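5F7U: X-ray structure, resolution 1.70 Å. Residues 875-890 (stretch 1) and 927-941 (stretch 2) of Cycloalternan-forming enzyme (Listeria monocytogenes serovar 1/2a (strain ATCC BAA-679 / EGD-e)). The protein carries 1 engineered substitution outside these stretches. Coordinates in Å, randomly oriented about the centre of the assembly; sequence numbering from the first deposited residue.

Stretch 1 (875-890) TMQVFSTEPTSVTIDG
Stretch 2, residues 927-941: AKQAIVLNGVNHAPY

Two segments of one chain pair as antiparallel strands: 885-888 runs against 929-934 at 171° between their N-to-C directions, with the axes 4.7 Å apart at closest approach. The register sets S885 opposite N934, V886 opposite L933, T887 opposite V932 and I888 opposite I931, with CA-CA separations of 5.3, 4.7, 5.2 and 4.5 Å. The wide pairs are the hydrogen-bonded ones. T887 N to V932 O and V932 N to T887 O are both 2.9 Å, and N934 N reaches S885 O at 2.9 Å. In the narrow pairs, alpha carbons face carbonyls instead: V886 CA lies 3.3 Å from V932 O, and I888 CA 3.3 Å from A930 O.

At both ends of the ladder the pairing passes into loop residues that still bond across. D889 adopts phi/psi 54/35, yet its N still donates to A930 O at 2.8 Å; its m side chain returns the favour, OD1 accepting from A930 N at 2.8 Å, so a carboxylate takes the place of a strand carbonyl. At the other end T884 (-90/-26) donates from N to N934 O at 2.9 Å. G935 follows at 71/23, a conformation that favours glycine; an ideal CB there would stand 2.3 Å from T884 OG1, a clash. Beyond it, T881 N binds N937 O at 2.9 Å, while the p rotamer of T881 brings OG1 within 2.7 Å of N937 N, so this side chain again accepts where a backbone carbonyl might.

The strand side chains alternate by face. V886 (t), I888 (m,t), I931 (m,t) and L933 (m,p) share the buried face. I888 CG1 meets I931 CG1 at 4.0 Å, and V886 CG2 meets L933 CG at 4.3 Å. Strand 875-879 adds a further layer of contacts, M876 CG to I931 CD1 at 4.1 Å and V878 CB to L933 CD2 at 3.8 Å. P883 CG packs on V936 CG1 at 3.7 Å.

The partly exposed face carries S885 (p), T887 (p), V932 (t) and N934 (m). T887 OG1 sits 3.5 Å from V932 CB, and a water joins T887 OG1 (2.7 Å) to N934 OD1 (3.1 Å).

Farther along, beyond N937, A939 points its CB over one face of the F879 ring (chi1 t, chi2 57°), 3.4 Å from the ring centroid and 9° off the normal, a CH-pi contact. A water accepts from A939 N and donates to F879 O, each at 2.9 Å, bridging backbones that do not bond directly.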

# COMPACT_ATOMS: atom_id res chain seq x y z
N THR A 875 21.14 11.18 -21.80
CA THR A 875 21.60 9.97 -22.48
C THR A 875 20.41 9.03 -22.65
O THR A 875 19.78 8.65 -21.67
CB THR A 875 22.71 9.25 -21.69
OG1 THR A 875 23.83 10.12 -21.48
CG2 THR A 875 23.18 7.98 -22.43
N MET A 876 20.08 8.69 -23.89
CA MET A 876 19.12 7.62 -24.12
C MET A 876 19.85 6.28 -24.06
O MET A 876 20.97 6.15 -24.59
CB MET A 876 18.45 7.74 -25.51
CG MET A 876 17.81 9.08 -25.84
SD MET A 876 16.54 9.65 -24.69
CE MET A 876 15.32 8.36 -24.82
N GLN A 877 19.22 5.27 -23.45
CA GLN A 877 19.67 3.89 -23.63
C GLN A 877 18.54 3.12 -24.29
O GLN A 877 17.57 2.72 -23.63
CB GLN A 877 20.05 3.22 -22.30
CG GLN A 877 21.28 3.80 -21.61
CD GLN A 877 21.66 3.04 -20.35
OE1 GLN A 877 20.82 2.42 -19.69
NE2 GLN A 877 22.96 3.08 -20.01
N VAL A 878 18.67 2.91 -25.59
CA VAL A 878 17.59 2.31 -26.39
C VAL A 878 17.88 0.83 -26.62
O VAL A 878 18.93 0.48 -27.18
CB VAL A 878 17.43 3.04 -27.75
CG1 VAL A 878 16.19 2.55 -28.50
CG2 VAL A 878 17.38 4.55 -27.58
N PHE A 879 16.91 -0.02 -26.26
CA PHE A 879 17.02 -1.47 -26.48
C PHE A 879 16.83 -1.73 -27.97
O PHE A 879 15.75 -1.48 -28.52
CB PHE A 879 15.94 -2.18 -25.64
CG PHE A 879 16.09 -3.68 -25.53
CD1 PHE A 879 17.27 -4.26 -25.02
CD2 PHE A 879 15.01 -4.52 -25.84
CE1 PHE A 879 17.37 -5.65 -24.86
CE2 PHE A 879 15.12 -5.90 -25.70
CZ PHE A 879 16.29 -6.47 -25.20
N SER A 880 17.90 -2.17 -28.64
CA SER A 880 17.87 -2.38 -30.10
C SER A 880 19.16 -3.00 -30.56
O SER A 880 20.11 -3.09 -29.79
CB SER A 880 17.70 -1.04 -30.86
OG SER A 880 18.93 -0.30 -30.87
N THR A 881 19.21 -3.42 -31.82
CA THR A 881 20.49 -3.78 -32.43
C THR A 881 21.31 -2.51 -32.70
O THR A 881 20.80 -1.40 -32.55
CB THR A 881 20.31 -4.57 -33.73
OG1 THR A 881 19.58 -3.77 -34.66
CG2 THR A 881 19.59 -5.88 -33.46
N GLU A 882 22.56 -2.69 -33.13
CA GLU A 882 23.47 -1.56 -33.35
C GLU A 882 23.06 -0.68 -34.53
O GLU A 882 22.95 -1.19 -35.65
CB GLU A 882 24.89 -2.06 -33.56
CG GLU A 882 25.92 -0.93 -33.60
CD GLU A 882 27.36 -1.42 -33.56
OE1 GLU A 882 27.58 -2.63 -33.75
OE2 GLU A 882 28.26 -0.59 -33.35
N PRO A 883 22.90 0.64 -34.31
CA PRO A 883 22.59 1.54 -35.44
C PRO A 883 23.70 1.63 -36.48
O PRO A 883 24.87 1.36 -36.17
CB PRO A 883 22.46 2.93 -34.77
CG PRO A 883 22.26 2.66 -33.33
CD PRO A 883 23.02 1.39 -33.04
N THR A 884 23.31 2.02 -37.69
CA THR A 884 24.27 2.38 -38.72
C THR A 884 24.62 3.87 -38.66
O THR A 884 25.69 4.28 -39.09
CB THR A 884 23.77 2.01 -40.13
OG1 THR A 884 22.47 2.57 -40.34
CG2 THR A 884 23.68 0.49 -40.27
N SER A 885 23.69 4.67 -38.13
CA SER A 885 23.94 6.08 -37.82
C SER A 885 22.90 6.57 -36.83
O SER A 885 21.84 5.95 -36.65
CB SER A 885 23.91 6.95 -39.08
OG SER A 885 22.61 7.00 -39.63
N VAL A 886 23.22 7.68 -36.17
CA VAL A 886 22.27 8.36 -35.28
C VAL A 886 22.32 9.83 -35.63
O VAL A 886 23.39 10.39 -35.79
CB VAL A 886 22.59 8.14 -33.78
CG1 VAL A 886 21.59 8.87 -32.88
CG2 VAL A 886 22.56 6.65 -33.44
N THR A 887 21.15 10.45 -35.76
CA THR A 887 21.06 11.88 -36.02
C THR A 887 20.32 12.59 -34.90
O THR A 887 19.46 12.00 -34.22
CB THR A 887 20.33 12.19 -37.34
OG1 THR A 887 19.03 11.61 -37.28
CG2 THR A 887 21.10 11.65 -38.54
N ILE A 888 20.66 13.86 -34.70
CA ILE A 888 19.91 14.73 -33.82
C ILE A 888 19.62 15.97 -34.64
O ILE A 888 20.54 16.60 -35.15
CB ILE A 888 20.66 15.08 -32.52
CG1 ILE A 888 21.03 13.80 -31.75
CG2 ILE A 888 19.81 16.02 -31.67
CD1 ILE A 888 21.73 14.02 -30.41
N ASP A 889 18.33 16.27 -34.80
CA ASP A 889 17.86 17.36 -35.67
C ASP A 889 18.38 17.23 -37.11
O ASP A 889 18.68 18.23 -37.78
CB ASP A 889 18.16 18.75 -35.04
CG ASP A 889 17.36 18.99 -33.76
OD1 ASP A 889 16.28 18.39 -33.59
OD2 ASP A 889 17.81 19.81 -32.91
N GLY A 890 18.50 15.98 -37.57
CA GLY A 890 18.98 15.66 -38.93
C GLY A 890 20.48 15.56 -39.08
O GLY A 890 20.97 15.06 -40.10
N ALA A 927 15.29 23.91 -26.54
CA ALA A 927 14.45 23.62 -27.69
C ALA A 927 14.28 22.12 -27.79
O ALA A 927 15.10 21.36 -27.25
CB ALA A 927 15.09 24.15 -28.97
N LYS A 928 13.21 21.69 -28.47
CA LYS A 928 12.97 20.28 -28.76
C LYS A 928 14.08 19.74 -29.67
O LYS A 928 14.63 20.48 -30.49
CB LYS A 928 11.62 20.09 -29.45
CG LYS A 928 10.41 20.50 -28.61
CD LYS A 928 9.07 20.23 -29.31
CE LYS A 928 8.79 18.74 -29.56
NZ LYS A 928 8.92 17.80 -28.40
N GLN A 929 14.42 18.47 -29.48
CA GLN A 929 15.44 17.82 -30.31
C GLN A 929 14.90 16.51 -30.85
O GLN A 929 14.35 15.72 -30.09
CB GLN A 929 16.74 17.58 -29.54
CG GLN A 929 17.46 18.88 -29.16
CD GLN A 929 18.77 18.62 -28.46
OE1 GLN A 929 18.81 18.51 -27.23
NE2 GLN A 929 19.84 18.50 -29.23
N ALA A 930 15.08 16.29 -32.14
CA ALA A 930 14.58 15.09 -32.81
C ALA A 930 15.71 14.08 -33.01
O ALA A 930 16.59 14.29 -33.85
CB ALA A 930 13.92 15.47 -34.13
N ILE A 931 15.69 12.99 -32.24
CA ILE A 931 16.74 11.96 -32.28
C ILE A 931 16.22 10.82 -33.15
O ILE A 931 15.10 10.36 -32.96
CB ILE A 931 17.09 11.43 -30.86
CG1 ILE A 931 17.63 12.57 -29.96
CG2 ILE A 931 18.07 10.26 -30.92
CD1 ILE A 931 17.70 12.21 -28.48
N VAL A 932 17.03 10.39 -34.12
CA VAL A 932 16.66 9.23 -34.94
C VAL A 932 17.80 8.21 -34.93
O VAL A 932 18.96 8.56 -35.22
CB VAL A 932 16.29 9.62 -36.40
CG1 VAL A 932 15.88 8.39 -37.19
CG2 VAL A 932 15.16 10.64 -36.42
N LEU A 933 17.46 6.97 -34.59
CA LEU A 933 18.38 5.84 -34.72
C LEU A 933 18.07 5.14 -36.03
O LEU A 933 16.93 4.69 -36.25
CB LEU A 933 18.23 4.85 -33.55
CG LEU A 933 18.74 5.22 -32.16
CD1 LEU A 933 17.97 6.38 -31.54
CD2 LEU A 933 18.58 4.01 -31.25
N ASN A 934 19.07 5.04 -36.91
CA ASN A 934 18.90 4.39 -38.22
C ASN A 934 19.54 3.02 -38.29
O ASN A 934 20.55 2.77 -37.63
CB ASN A 934 19.51 5.25 -39.33
CG ASN A 934 18.82 6.59 -39.46
OD1 ASN A 934 19.45 7.64 -39.24
ND2 ASN A 934 17.55 6.58 -39.82
N GLY A 935 18.96 2.15 -39.10
CA GLY A 935 19.50 0.82 -39.30
C GLY A 935 19.35 -0.12 -38.11
O GLY A 935 20.10 -1.09 -38.00
N VAL A 936 18.38 0.16 -37.24
CA VAL A 936 18.17 -0.64 -36.02
C VAL A 936 17.03 -1.63 -36.14
O VAL A 936 16.02 -1.34 -36.78
CB VAL A 936 17.88 0.24 -34.78
CG1 VAL A 936 19.12 1.04 -34.40
CG2 VAL A 936 16.68 1.16 -35.02
N ASN A 937 17.19 -2.79 -35.52
CA ASN A 937 16.11 -3.74 -35.36
C ASN A 937 15.82 -4.01 -33.90
O ASN A 937 16.56 -3.55 -33.03
CB ASN A 937 16.43 -5.03 -36.09
CG ASN A 937 16.23 -4.87 -37.57
OD1 ASN A 937 15.11 -4.65 -38.04
ND2 ASN A 937 17.30 -4.99 -38.32
N HIS A 938 14.71 -4.70 -33.64
CA HIS A 938 14.42 -5.20 -32.29
C HIS A 938 15.68 -5.89 -31.75
O HIS A 938 16.39 -6.57 -32.51
CB HIS A 938 13.23 -6.16 -32.31
CG HIS A 938 12.81 -6.61 -30.94
ND1 HIS A 938 13.54 -7.53 -30.20
CD2 HIS A 938 11.74 -6.29 -30.19
CE1 HIS A 938 12.92 -7.74 -29.05
NE2 HIS A 938 11.83 -7.01 -29.02
N ALA A 939 15.97 -5.71 -30.46
CA ALA A 939 17.21 -6.25 -29.90
C ALA A 939 17.28 -7.77 -30.07
O ALA A 939 16.24 -8.42 -30.17
CB ALA A 939 17.34 -5.87 -28.43
N PRO A 940 18.51 -8.34 -30.11
CA PRO A 940 18.60 -9.78 -30.35
C PRO A 940 17.98 -10.60 -29.23
O PRO A 940 17.89 -10.14 -28.08
CB PRO A 940 20.11 -10.04 -30.38
CG PRO A 940 20.72 -8.73 -30.74
CD PRO A 940 19.85 -7.72 -30.07
N TYR A 941 17.52 -11.80 -29.59
CA TYR A 941 17.19 -12.86 -28.64
C TYR A 941 18.46 -13.69 -28.46
O TYR A 941 18.87 -14.42 -29.38
CB TYR A 941 16.07 -13.74 -29.22
CG TYR A 941 14.73 -13.04 -29.29
CD1 TYR A 941 14.42 -12.17 -30.35
CD2 TYR A 941 13.78 -13.23 -28.28
CE1 TYR A 941 13.19 -11.51 -30.40
CE2 TYR A 941 12.55 -12.60 -28.32
CZ TYR A 941 12.27 -11.73 -29.37
OH TYR A 941 11.03 -11.11 -29.39
O HOH W 1 14.23 -3.85 -29.17
O HOH W 2 21.37 -3.09 -36.54
O HOH W 3 17.40 13.55 -36.42
O HOH W 4 18.13 10.40 -39.55
O HOH W 5 16.98 21.91 -31.35